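Local coordinates for protein carbohydrate oxidase (Microdochium nivale, PDB 3RJ8) that oxidises the C1 hydroxyl of mono-, oligo- and polysaccharides to lactones with an FAD cofactor, reducing molecular oxygen to hydrogen peroxide, at residues 356-361 with 383-388. Sequence-based numbering, arbitrary orientation.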
loop_
_atom_site.group_PDB
_atom_site.type_symbol
_atom_site.label_atom_id
_atom_site.label_comp_id
_atom_site.label_asym_id
_atom_site.label_seq_id
_atom_site.Cartn_x
_atom_site.Cartn_y
_atom_site.Cartn_z
ATOM N N GLN A 356 -9.069 -10.267 -1.087
ATOM C CA GLN A 356 -9.539 -9.293 -2.063
ATOM C C GLN A 356 -8.829 -9.577 -3.343
ATOM O O GLN A 356 -7.595 -9.643 -3.366
ATOM C CB GLN A 356 -9.215 -7.872 -1.637
ATOM C CG GLN A 356 -9.995 -7.391 -0.447
ATOM C CD GLN A 356 -9.405 -6.149 0.159
ATOM O OE1 GLN A 356 -10.107 -5.365 0.779
ATOM N NE2 GLN A 356 -8.107 -5.953 -0.028
ATOM N N LEU A 357 -9.607 -9.764 -4.407
ATOM C CA LEU A 357 -9.045 -9.871 -5.758
ATOM C C LEU A 357 -9.272 -8.528 -6.470
ATOM O O LEU A 357 -10.384 -8.248 -6.970
ATOM C CB LEU A 357 -9.669 -11.040 -6.526
ATOM C CG LEU A 357 -9.868 -12.369 -5.776
ATOM C CD1 LEU A 357 -10.867 -13.249 -6.502
ATOM C CD2 LEU A 357 -8.554 -13.157 -5.538
ATOM N N ASP A 358 -8.237 -7.684 -6.460
ATOM C CA ASP A 358 -8.314 -6.363 -7.088
ATOM C C ASP A 358 -8.088 -6.422 -8.601
ATOM O O ASP A 358 -7.133 -7.053 -9.079
ATOM C CB ASP A 358 -7.272 -5.410 -6.493
ATOM C CG ASP A 358 -7.614 -4.947 -5.089
ATOM O OD1 ASP A 358 -8.764 -4.537 -4.841
ATOM O OD2 ASP A 358 -6.702 -4.964 -4.230
ATOM N N VAL A 359 -8.957 -5.727 -9.335
ATOM C CA VAL A 359 -8.782 -5.514 -10.771
ATOM C C VAL A 359 -7.738 -4.404 -10.967
ATOM O O VAL A 359 -8.047 -3.208 -11.028
ATOM C CB VAL A 359 -10.140 -5.250 -11.486
ATOM C CG1 VAL A 359 -9.960 -5.044 -12.985
ATOM C CG2 VAL A 359 -11.096 -6.418 -11.236
ATOM N N HIS A 360 -6.486 -4.840 -11.035
ATOM C CA HIS A 360 -5.313 -3.965 -10.993
ATOM C C HIS A 360 -4.808 -3.647 -12.405
ATOM O O HIS A 360 -4.451 -2.517 -12.704
ATOM C CB HIS A 360 -4.258 -4.659 -10.128
ATOM C CG HIS A 360 -2.873 -4.078 -10.206
ATOM N ND1 HIS A 360 -1.974 -4.422 -11.196
ATOM C CD2 HIS A 360 -2.207 -3.250 -9.364
ATOM C CE1 HIS A 360 -0.830 -3.796 -10.984
ATOM N NE2 HIS A 360 -0.942 -3.084 -9.877
ATOM N N GLY A 361 -4.795 -4.660 -13.270
ATOM C CA GLY A 361 -4.389 -4.494 -14.652
ATOM C C GLY A 361 -5.543 -4.618 -15.625
ATOM O O GLY A 361 -6.693 -4.330 -15.284
ATOM N N LEU A 383 -2.649 -8.492 -13.918
ATOM C CA LEU A 383 -4.081 -8.145 -13.918
ATOM C C LEU A 383 -4.659 -8.092 -12.506
ATOM O O LEU A 383 -5.424 -7.176 -12.183
ATOM C CB LEU A 383 -4.911 -9.113 -14.781
ATOM C CG LEU A 383 -6.369 -8.707 -15.060
ATOM C CD1 LEU A 383 -6.734 -8.939 -16.511
ATOM C CD2 LEU A 383 -7.379 -9.408 -14.159
ATOM N N TRP A 384 -4.296 -9.079 -11.688
ATOM C CA TRP A 384 -4.801 -9.225 -10.336
ATOM C C TRP A 384 -3.814 -8.744 -9.268
ATOM O O TRP A 384 -2.623 -9.092 -9.293
ATOM C CB TRP A 384 -5.111 -10.695 -10.042
ATOM C CG TRP A 384 -6.237 -11.314 -10.831
ATOM C CD1 TRP A 384 -6.123 -12.271 -11.800
ATOM C CD2 TRP A 384 -7.640 -11.055 -10.692
ATOM N NE1 TRP A 384 -7.359 -12.620 -12.277
ATOM C CE2 TRP A 384 -8.312 -11.890 -11.621
ATOM C CE3 TRP A 384 -8.394 -10.192 -9.889
ATOM C CZ2 TRP A 384 -9.705 -11.892 -11.766
ATOM C CZ3 TRP A 384 -9.785 -10.189 -10.037
ATOM C CH2 TRP A 384 -10.419 -11.039 -10.972
ATOM N N LEU A 385 -4.323 -7.944 -8.336
ATOM C CA LEU A 385 -3.681 -7.712 -7.036
ATOM C C LEU A 385 -4.526 -8.435 -6.004
ATOM O O LEU A 385 -5.738 -8.211 -5.906
ATOM C CB LEU A 385 -3.587 -6.210 -6.697
ATOM C CG LEU A 385 -3.185 -5.765 -5.277
ATOM C CD1 LEU A 385 -1.837 -6.359 -4.834
ATOM C CD2 LEU A 385 -3.127 -4.265 -5.218
ATOM N N ILE A 386 -3.888 -9.324 -5.257
ATOM C CA ILE A 386 -4.586 -10.135 -4.272
ATOM C C ILE A 386 -4.048 -9.855 -2.872
ATOM O O ILE A 386 -2.841 -9.909 -2.649
ATOM C CB ILE A 386 -4.501 -11.685 -4.577
ATOM C CG1 ILE A 386 -5.017 -12.015 -5.992
ATOM C CG2 ILE A 386 -5.290 -12.478 -3.541
ATOM C CD1 ILE A 386 -4.930 -13.510 -6.381
ATOM N N GLN A 387 -4.959 -9.565 -1.946
ATOM C CA GLN A 387 -4.650 -9.532 -0.533
ATOM C C GLN A 387 -5.309 -10.693 0.231
ATOM O O GLN A 387 -6.517 -10.926 0.099
ATOM C CB GLN A 387 -5.048 -8.195 0.095
ATOM C CG GLN A 387 -4.481 -8.043 1.518
ATOM C CD GLN A 387 -4.802 -6.733 2.201
ATOM O OE1 GLN A 387 -4.226 -6.415 3.255
ATOM N NE2 GLN A 387 -5.718 -5.959 1.619
ATOM N N PHE A 388 -4.505 -11.406 1.029
ATOM C CA PHE A 388 -5.026 -12.326 2.066
ATOM C C PHE A 388 -4.720 -11.764 3.454
ATOM O O PHE A 388 -3.607 -11.290 3.705
ATOM C CB PHE A 388 -4.369 -13.695 1.993
ATOM C CG PHE A 388 -4.418 -14.354 0.642
ATOM C CD1 PHE A 388 -5.454 -15.232 0.320
ATOM C CD2 PHE A 388 -3.370 -14.175 -0.265
ATOM C CE1 PHE A 388 -5.470 -15.892 -0.906
ATOM C CE2 PHE A 388 -3.379 -14.815 -1.502
ATOM C CZ PHE A 388 -4.425 -15.679 -1.830
#
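The carbonyl oxygen of Leu383 accepts two backbone N-H groups just beyond the last strand residue, Val359: His360 N at 2.8 Å, nearly in line with the C=O bond, and Gly361 N, also at 2.8 Å, well off that line and tilted from the carbonyl plane. From there the antiparallel ladder pairs Asp358 with Leu385 and Gln356 with Gln387, each joined by two backbone hydrogen bonds. On one face, the six-membered part of the Trp384 indole lies against Leu357, with CZ3 3.6 Å from Leu357 CB, while Val359 CG2 approaches that CZ3 more loosely, at 4.2 Å. Trp384 CG stands anti to its carbonyl carbon (chi1 -66°), which brings the six-membered ring over toward strand 352-359; NE1 is bonded to Glu234. Replacing Trp384 by alanine would probably open a gap beside Leu357 and Val359 and deprive Glu234 of its indole partner. Farther along, Leu357 CD2 meets Ile386 CD1 at 3.7 Å. The other face is mixed: the Asp358 carboxylate runs alongside Leu385, OD2 3.8 Å from its CG, and Gln387 OE1 bonds to Tyr72. The Leu385 side chain is about 5 Å from FAD, placing this mixed face on the flavin side, whereas the apolar face packs Val359 and Trp384 on helix 223-239.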